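Local coordinates for protein phosphoglycerate kinase (Coxiella burnetii, PDB 4NG4) that catalyses the reversible transfer of a phosphate group between ATP and 3-phosphoglycerate in glycolysis, at residues A[214-219]-A[261-266]; A[299-304]-A[324-329]. All coordinates share one frame; numbering follows the deposited sequence.

Both contacts lie in the C-terminal, nucleotide-binding domain of the two-domain kinase, but only contact 2 borders the ADP. Contact 1 (214-219 with 261-266) packs two helix ends together, away from the annotated sites. Contact 2 (299-304 with 324-329) is buried: Ile-299, Gly-324 and Pro-325 belong to the ADP pocket, and Asp-301 to the magnesium site. The centres of the two contacts are about 23 Å apart, and their nearest atoms about 10 Å. They do not touch. Along the chain they come in series, contact 1 closing before contact 2 opens. The parallel sheet relates them: strands 196-202 and 221-226 lie beside contact 1, and strand 319-323 leads into contact 2.

Contact 1 of 2, residues A[214-219]-A[261-266]; sequences NLLDKV and AEKNVS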
ATOM      1  N   ASN A 214     -14.947  -3.303   5.352  1.00 29.58           N
ATOM      2  CA  ASN A 214     -14.933  -3.983   4.058  1.00 30.84           C
ATOM      3  C   ASN A 214     -14.493  -5.432   4.228  1.00 30.01           C
ATOM      4  O   ASN A 214     -15.070  -6.322   3.622  1.00 31.34           O
ATOM      5  CB  ASN A 214     -14.013  -3.243   3.070  1.00 31.31           C
ATOM      6  CG  ASN A 214     -14.156  -3.740   1.614  1.00 33.04           C
ATOM      7  OD1 ASN A 214     -15.242  -3.752   1.046  1.00 34.95           O
ATOM      8  ND2 ASN A 214     -13.041  -4.112   1.011  1.00 32.89           N
ATOM      9  N   LEU A 215     -13.482  -5.661   5.064  1.00 28.27           N
ATOM     10  CA  LEU A 215     -12.958  -7.015   5.288  1.00 27.98           C
ATOM     11  C   LEU A 215     -13.959  -7.902   6.052  1.00 28.44           C
ATOM     12  O   LEU A 215     -13.989  -9.112   5.865  1.00 28.86           O
ATOM     13  CB  LEU A 215     -11.601  -6.974   6.016  1.00 26.14           C
ATOM     14  CG  LEU A 215     -10.466  -6.252   5.278  1.00 26.04           C
ATOM     15  CD1 LEU A 215      -9.235  -6.065   6.173  1.00 23.14           C
ATOM     16  CD2 LEU A 215     -10.111  -6.973   3.980  1.00 26.19           C
ATOM     17  N   LEU A 216     -14.785  -7.288   6.892  1.00 28.42           N
ATOM     18  CA  LEU A 216     -15.780  -8.024   7.643  1.00 28.94           C
ATOM     19  C   LEU A 216     -16.697  -8.797   6.733  1.00 30.94           C
ATOM     20  O   LEU A 216     -17.059  -9.914   7.040  1.00 32.04           O
ATOM     21  CB  LEU A 216     -16.610  -7.083   8.495  1.00 29.17           C
ATOM     22  CG  LEU A 216     -17.413  -7.779   9.590  1.00 29.66           C
ATOM     23  CD1 LEU A 216     -16.483  -8.121  10.759  1.00 27.74           C
ATOM     24  CD2 LEU A 216     -18.540  -6.869  10.033  1.00 30.43           C
ATOM     25  N   ASP A 217     -17.064  -8.214   5.600  1.00 32.36           N
ATOM     26  CA  ASP A 217     -17.961  -8.888   4.660  1.00 34.81           C
ATOM     27  C   ASP A 217     -17.279  -9.989   3.870  1.00 35.09           C
ATOM     28  O   ASP A 217     -17.902 -10.623   3.021  1.00 36.97           O
ATOM     29  CB  ASP A 217     -18.512  -7.888   3.655  1.00 36.45           C
ATOM     30  CG  ASP A 217     -19.090  -6.677   4.323  1.00 37.57           C
ATOM     31  OD1 ASP A 217     -19.871  -6.849   5.294  1.00 38.38           O
ATOM     32  OD2 ASP A 217     -18.749  -5.554   3.880  1.00 39.38           O
ATOM     33  N   LYS A 218     -15.994 -10.194   4.133  1.00 33.40           N
ATOM     34  CA  LYS A 218     -15.164 -11.037   3.293  1.00 33.51           C
ATOM     35  C   LYS A 218     -14.417 -12.131   4.036  1.00 32.40           C
ATOM     36  O   LYS A 218     -14.220 -13.197   3.485  1.00 33.69           O
ATOM     37  CB  LYS A 218     -14.183 -10.140   2.523  1.00 33.02           C
ATOM     38  CG  LYS A 218     -14.850  -9.472   1.320  1.00 35.23           C
ATOM     39  CD  LYS A 218     -14.183  -8.180   0.862  1.00 35.30           C
ATOM     40  CE  LYS A 218     -15.109  -7.424  -0.108  1.00 37.87           C
ATOM     41  NZ  LYS A 218     -14.522  -6.164  -0.668  1.00 39.65           N
ATOM     42  N   VAL A 219     -13.990 -11.868   5.273  1.00 30.58           N
ATOM     43  CA  VAL A 219     -13.093 -12.767   5.998  1.00 29.45           C
ATOM     44  C   VAL A 219     -13.843 -13.833   6.782  1.00 30.35           C
ATOM     45  O   VAL A 219     -15.048 -13.733   6.988  1.00 31.11           O
ATOM     46  CB  VAL A 219     -12.202 -11.990   6.982  1.00 27.61           C
ATOM     47  CG1 VAL A 219     -11.503 -10.867   6.253  1.00 26.87           C
ATOM     48  CG2 VAL A 219     -13.009 -11.451   8.168  1.00 25.57           C
ATOM     49  N   ALA A 261     -20.164 -10.726  15.374  1.00 30.03           N
ATOM     50  CA  ALA A 261     -20.866 -11.823  16.019  1.00 31.70           C
ATOM     51  C   ALA A 261     -21.975 -12.397  15.125  1.00 34.20           C
ATOM     52  O   ALA A 261     -22.000 -13.598  14.875  1.00 35.23           O
ATOM     53  CB  ALA A 261     -21.424 -11.378  17.348  1.00 31.84           C
ATOM     54  N   GLU A 262     -22.863 -11.550  14.615  1.00 35.36           N
ATOM     55  CA  GLU A 262     -23.998 -12.041  13.820  1.00 38.10           C
ATOM     56  C   GLU A 262     -23.640 -12.485  12.404  1.00 38.35           C
ATOM     57  O   GLU A 262     -24.415 -13.168  11.748  1.00 40.66           O
ATOM     58  CB  GLU A 262     -25.129 -11.017  13.775  1.00 39.76           C
ATOM     59  CG  GLU A 262     -24.877  -9.777  12.960  1.00 39.42           C
ATOM     60  CD  GLU A 262     -26.113  -8.897  12.890  1.00 42.38           C
ATOM     61  OE1 GLU A 262     -27.093  -9.295  12.207  1.00 44.27           O
ATOM     62  OE2 GLU A 262     -26.097  -7.810  13.526  1.00 42.47           O
ATOM     63  N   LYS A 263     -22.468 -12.091  11.932  1.00 36.54           N
ATOM     64  CA  LYS A 263     -21.927 -12.608  10.685  1.00 36.51           C
ATOM     65  C   LYS A 263     -21.143 -13.895  10.931  1.00 36.08           C
ATOM     66  O   LYS A 263     -20.757 -14.571   9.997  1.00 36.66           O
ATOM     67  CB  LYS A 263     -21.008 -11.577  10.044  1.00 34.80           C
ATOM     68  CG  LYS A 263     -21.711 -10.373   9.485  1.00 35.59           C
ATOM     69  CD  LYS A 263     -20.694  -9.372   8.956  1.00 34.47           C
ATOM     70  CE  LYS A 263     -21.346  -8.308   8.098  1.00 36.53           C
ATOM     71  NZ  LYS A 263     -22.301  -7.462   8.882  1.00 37.47           N
ATOM     72  N   ASN A 264     -20.900 -14.220  12.194  1.00 35.63           N
ATOM     73  CA  ASN A 264     -20.109 -15.389  12.573  1.00 35.47           C
ATOM     74  C   ASN A 264     -18.664 -15.309  12.088  1.00 33.71           C
ATOM     75  O   ASN A 264     -18.078 -16.302  11.638  1.00 34.51           O
ATOM     76  CB  ASN A 264     -20.769 -16.680  12.077  1.00 37.84           C
ATOM     77  CG  ASN A 264     -20.433 -17.852  12.944  1.00 38.86           C
ATOM     78  OD1 ASN A 264     -20.089 -17.681  14.118  1.00 39.66           O
ATOM     79  ND2 ASN A 264     -20.528 -19.056  12.389  1.00 40.95           N
ATOM     80  N   VAL A 265     -18.107 -14.109  12.157  1.00 31.57           N
ATOM     81  CA  VAL A 265     -16.713 -13.900  11.846  1.00 29.99           C
ATOM     82  C   VAL A 265     -15.950 -13.950  13.159  1.00 29.01           C
ATOM     83  O   VAL A 265     -16.231 -13.180  14.074  1.00 28.34           O
ATOM     84  CB  VAL A 265     -16.503 -12.542  11.184  1.00 29.13           C
ATOM     85  CG1 VAL A 265     -15.033 -12.191  11.160  1.00 27.11           C
ATOM     86  CG2 VAL A 265     -17.103 -12.534   9.771  1.00 30.56           C
ATOM     87  N   SER A 266     -15.000 -14.872  13.272  1.00 29.15           N
ATOM     88  CA  SER A 266     -14.250 -14.995  14.504  1.00 28.54           C
ATOM     89  C   SER A 266     -13.347 -13.782  14.691  1.00 26.51           C
ATOM     90  O   SER A 266     -12.696 -13.318  13.767  1.00 26.15           O
ATOM     91  CB  SER A 266     -13.434 -16.280  14.529  1.00 29.55           C
ATOM     92  OG  SER A 266     -12.501 -16.228  15.593  1.00 30.29           O
TER
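Leu-215 O accepts two backbone hydrogen bonds, from Lys-218 N (2.9 Å) and Val-219 N (2.8 Å). They join the last turn of the helix to the residues that follow, and Val-219, one of the donors, meets Val-265. Val-219 CG2 lies 3.7 Å from Val-265 CG1, the two side chains crossing at about a right angle. With CG1 anti to the backbone N (chi1 167°), Val-265 turns this methyl to Val-219 and the other, CG2, to the carbonyl oxygens Leu-216 O and Val-219 O. The Lys-263 chain crosses the end of Leu-216, also at about a right angle, with CD 3.5 Å from Leu-216 CD2. The lysine is extended as far as CE and bends at the last torsion (chi4 64°). Its NZ stops 4.4 Å from Asp-217 OD1, too far for a salt bridge, so any attraction is probably weak. No hydrogen bond crosses between the segments; the touching is mainly between aliphatic groups. A Schellman motif ends helix 250-263, with Asn-264 at positive phi, and Val-265 follows. Leu-216 also packs on Phe-256 and Ala-260 of that helix. Val-219 rests on Leu-196 and Ala-198 of strand 196-202, while Ser-266 makes backbone hydrogen bonds with Asp-220, just before strand 221-226, and with Leu-222 in it.

Contact 2 of 2, residues A[299-304]-A[324-329]; sequences IFDVGP and GPIGVF. With ADP (adenosine-5'-diphosphate), chain E.
Phe-300 and Val-328 join the two backbones through one nearly straight hydrogen bond, Val-328 N to Phe-300 O (2.9 Å, 165°), where the short runs 300-302 and 326-328 point 147° apart, roughly antiparallel. Gly-327 CA packs on the same oxygen, and Asp-301 OD1 approaches that CA to 3.5 Å. The side chains of Phe-300 and Val-328 lie side by side and point the same way, CB of the phenylalanine 3.8 Å from CG2 of the valine. Ile-326 CG1 sits between its backbone N and carbonyl carbon (chi1 58°), which carries CD1 to both methyls of Val-302, 3.5 Å from CG2. Val-328 is the centre of an inverse gamma turn in the loop at the carboxyl end of strand 319-323, the end of a parallel sheet where alpha/beta domains commonly bind nucleotides. Here the loop helps to hold ADP. Pro-325 CD lies 3.6 Å from ADP O3A, and its CG packs on the sugar. The adenine N6 donates a weak hydrogen bond to Ile-299 O (3.2 Å). The Asp-301 side chain lies about 3 Å from the bound magnesium ion, whose site includes Phe-334 and Thr-338. Asp-301 OD2 accepts a hydrogen bond from Gly-337 N in helix 336-347.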
ATOM      1  N   ILE A 299      -0.343  -1.892  27.754  1.00 23.05           N
ATOM      2  CA  ILE A 299      -0.128  -3.079  26.931  1.00 22.83           C
ATOM      3  C   ILE A 299       0.745  -2.745  25.725  1.00 22.92           C
ATOM      4  O   ILE A 299       0.382  -1.905  24.916  1.00 22.63           O
ATOM      5  CB  ILE A 299      -1.454  -3.659  26.439  1.00 21.74           C
ATOM      6  CG1 ILE A 299      -2.318  -4.088  27.646  1.00 21.86           C
ATOM      7  CG2 ILE A 299      -1.201  -4.846  25.505  1.00 21.42           C
ATOM      8  CD1 ILE A 299      -3.726  -4.558  27.275  1.00 19.44           C
ATOM      9  N   PHE A 300       1.893  -3.414  25.611  1.00 24.19           N
ATOM     10  CA  PHE A 300       2.817  -3.219  24.490  1.00 24.40           C
ATOM     11  C   PHE A 300       2.961  -4.431  23.556  1.00 24.38           C
ATOM     12  O   PHE A 300       3.608  -4.350  22.511  1.00 24.26           O
ATOM     13  CB  PHE A 300       4.194  -2.851  25.027  1.00 26.15           C
ATOM     14  CG  PHE A 300       4.203  -1.631  25.919  1.00 26.47           C
ATOM     15  CD1 PHE A 300       3.601  -0.457  25.519  1.00 25.61           C
ATOM     16  CD2 PHE A 300       4.832  -1.661  27.146  1.00 28.09           C
ATOM     17  CE1 PHE A 300       3.628   0.663  26.322  1.00 26.50           C
ATOM     18  CE2 PHE A 300       4.861  -0.553  27.949  1.00 29.05           C
ATOM     19  CZ  PHE A 300       4.255   0.617  27.534  1.00 28.41           C
ATOM     20  N   ASP A 301       2.375  -5.558  23.925  1.00 24.54           N
ATOM     21  CA  ASP A 301       2.473  -6.759  23.099  1.00 25.26           C
ATOM     22  C   ASP A 301       1.433  -7.760  23.543  1.00 24.99           C
ATOM     23  O   ASP A 301       0.905  -7.662  24.643  1.00 25.45           O
ATOM     24  CB  ASP A 301       3.877  -7.399  23.202  1.00 27.04           C
ATOM     25  CG  ASP A 301       4.324  -8.101  21.906  1.00 28.29           C
ATOM     26  OD1 ASP A 301       3.598  -8.049  20.876  1.00 26.91           O
ATOM     27  OD2 ASP A 301       5.424  -8.719  21.927  1.00 30.80           O
ATOM     28  N   VAL A 302       1.136  -8.713  22.669  1.00 24.95           N
ATOM     29  CA  VAL A 302       0.339  -9.872  23.032  1.00 24.97           C
ATOM     30  C   VAL A 302       1.202 -10.831  23.820  1.00 26.51           C
ATOM     31  O   VAL A 302       2.429 -10.746  23.807  1.00 27.33           O
ATOM     32  CB  VAL A 302      -0.163 -10.641  21.795  1.00 24.98           C
ATOM     33  CG1 VAL A 302      -1.066  -9.759  20.930  1.00 23.27           C
ATOM     34  CG2 VAL A 302       1.030 -11.180  20.991  1.00 25.54           C
ATOM     35  N   GLY A 303       0.542 -11.761  24.493  1.00 27.24           N
ATOM     36  CA  GLY A 303       1.218 -12.821  25.241  1.00 29.20           C
ATOM     37  C   GLY A 303       1.291 -14.121  24.458  1.00 29.96           C
ATOM     38  O   GLY A 303       0.834 -14.184  23.313  1.00 29.00           O
ATOM     39  N   PRO A 304       1.857 -15.173  25.074  1.00 31.98           N
ATOM     40  CA  PRO A 304       2.035 -16.440  24.383  1.00 33.22           C
ATOM     41  C   PRO A 304       0.711 -17.128  24.002  1.00 32.68           C
ATOM     42  O   PRO A 304       0.602 -17.659  22.894  1.00 32.64           O
ATOM     43  CB  PRO A 304       2.841 -17.267  25.393  1.00 35.78           C
ATOM     44  CG  PRO A 304       2.495 -16.703  26.695  1.00 35.43           C
ATOM     45  CD  PRO A 304       2.334 -15.243  26.468  1.00 33.27           C
ATOM     46  N   GLY A 324      -0.226  -4.070   9.696  1.00 23.38           N
ATOM     47  CA  GLY A 324       0.008  -3.462  11.002  1.00 22.96           C
ATOM     48  C   GLY A 324       0.610  -4.407  12.028  1.00 23.21           C
ATOM     49  O   GLY A 324       0.083  -5.507  12.263  1.00 23.07           O
ATOM     50  N   PRO A 325       1.711  -3.985  12.667  1.00 23.91           N
ATOM     51  CA  PRO A 325       2.315  -4.804  13.723  1.00 24.20           C
ATOM     52  C   PRO A 325       1.431  -4.832  14.973  1.00 23.22           C
ATOM     53  O   PRO A 325       0.736  -3.844  15.269  1.00 22.66           O
ATOM     54  CB  PRO A 325       3.624  -4.093  14.009  1.00 25.15           C
ATOM     55  CG  PRO A 325       3.322  -2.646  13.725  1.00 25.16           C
ATOM     56  CD  PRO A 325       2.274  -2.624  12.634  1.00 24.40           C
ATOM     57  N   ILE A 326       1.461  -5.960  15.686  1.00 23.24           N
ATOM     58  CA  ILE A 326       0.532  -6.225  16.798  1.00 22.24           C
ATOM     59  C   ILE A 326       1.165  -5.994  18.177  1.00 22.67           C
ATOM     60  O   ILE A 326       0.537  -6.256  19.212  1.00 22.09           O
ATOM     61  CB  ILE A 326      -0.072  -7.640  16.707  1.00 22.26           C
ATOM     62  CG1 ILE A 326       1.020  -8.711  16.704  1.00 23.82           C
ATOM     63  CG2 ILE A 326      -0.942  -7.769  15.450  1.00 21.22           C
ATOM     64  CD1 ILE A 326       1.200  -9.385  18.016  1.00 25.08           C
ATOM     65  N   GLY A 327       2.405  -5.495  18.180  1.00 23.30           N
ATOM     66  CA  GLY A 327       3.001  -4.914  19.377  1.00 23.68           C
ATOM     67  C   GLY A 327       4.044  -3.868  19.035  1.00 24.60           C
ATOM     68  O   GLY A 327       4.333  -3.608  17.862  1.00 25.18           O
ATOM     69  N   VAL A 328       4.621  -3.264  20.058  1.00 25.22           N
ATOM     70  CA  VAL A 328       5.632  -2.252  19.861  1.00 26.49           C
ATOM     71  C   VAL A 328       6.926  -2.944  19.477  1.00 28.62           C
ATOM     72  O   VAL A 328       7.913  -2.935  20.224  1.00 30.64           O
ATOM     73  CB  VAL A 328       5.828  -1.399  21.131  1.00 27.13           C
ATOM     74  CG1 VAL A 328       6.728  -0.191  20.830  1.00 28.00           C
ATOM     75  CG2 VAL A 328       4.469  -0.948  21.693  1.00 25.56           C
ATOM     76  N   PHE A 329       6.929  -3.525  18.282  1.00 28.98           N
ATOM     77  CA  PHE A 329       8.048  -4.346  17.800  1.00 30.68           C
ATOM     78  C   PHE A 329       9.400  -3.634  17.758  1.00 32.51           C
ATOM     79  O   PHE A 329      10.426  -4.291  17.744  1.00 34.52           O
ATOM     80  CB  PHE A 329       7.739  -4.847  16.383  1.00 30.56           C
ATOM     81  CG  PHE A 329       7.973  -3.804  15.308  1.00 30.62           C
ATOM     82  CD1 PHE A 329       7.005  -2.858  15.017  1.00 28.10           C
ATOM     83  CD2 PHE A 329       9.183  -3.761  14.606  1.00 31.79           C
ATOM     84  CE1 PHE A 329       7.227  -1.898  14.041  1.00 28.89           C
ATOM     85  CE2 PHE A 329       9.401  -2.799  13.627  1.00 31.94           C
ATOM     86  CZ  PHE A 329       8.427  -1.866  13.350  1.00 30.37           C
TER
HETATM   87  PB  ADP E 402       1.334   0.129   9.379  1.00 64.95           P
HETATM   88  O1B ADP E 402       2.271  -1.054   9.356  1.00 64.55           O
HETATM   89  O2B ADP E 402       2.026   1.447   9.093  1.00 64.53           O
HETATM   90  O3B ADP E 402       0.048  -0.084   8.617  1.00 64.85           O
HETATM   91  PA  ADP E 402      -0.000   1.373  11.594  1.00 66.55           P
HETATM   92  O1A ADP E 402       0.282   2.668  10.871  1.00 67.34           O
HETATM   93  O2A ADP E 402      -1.434   0.923  11.691  1.00 67.07           O
HETATM   94  O3A ADP E 402       0.858   0.171  10.927  1.00 65.49           O
HETATM   95  O5' ADP E 402       0.612   1.551  13.085  1.00 66.67           O
HETATM   96  C5' ADP E 402       1.722   0.781  13.564  1.00 66.13           C
HETATM   97  C4' ADP E 402       2.533   1.579  14.576  1.00 66.00           C
HETATM   98  O4' ADP E 402       1.792   1.692  15.797  1.00 66.11           O
HETATM   99  C3' ADP E 402       3.872   0.910  14.894  1.00 65.94           C
HETATM  100  O3' ADP E 402       4.968   1.780  14.576  1.00 65.17           O
HETATM  101  C2' ADP E 402       3.806   0.556  16.375  1.00 65.91           C
HETATM  102  O2' ADP E 402       4.998   0.899  17.089  1.00 65.35           O
HETATM  103  C1' ADP E 402       2.598   1.318  16.924  1.00 66.02           C
HETATM  104  N9  ADP E 402       1.842   0.497  17.926  1.00 65.91           N
HETATM  105  C8  ADP E 402       1.246  -0.700  17.711  1.00 65.24           C
HETATM  106  N7  ADP E 402       0.668  -1.153  18.855  1.00 65.17           N
HETATM  107  C5  ADP E 402       0.883  -0.244  19.827  1.00 64.82           C
HETATM  108  C6  ADP E 402       0.543  -0.097  21.264  1.00 64.00           C
HETATM  109  N6  ADP E 402      -0.168  -1.041  21.929  1.00 63.31           N
HETATM  110  N1  ADP E 402       0.969   1.029  21.893  1.00 64.63           N
HETATM  111  C2  ADP E 402       1.683   2.000  21.277  1.00 64.66           C
HETATM  112  N3  ADP E 402       2.026   1.924  19.976  1.00 65.14           N
HETATM  113  C4  ADP E 402       1.664   0.849  19.212  1.00 65.54           C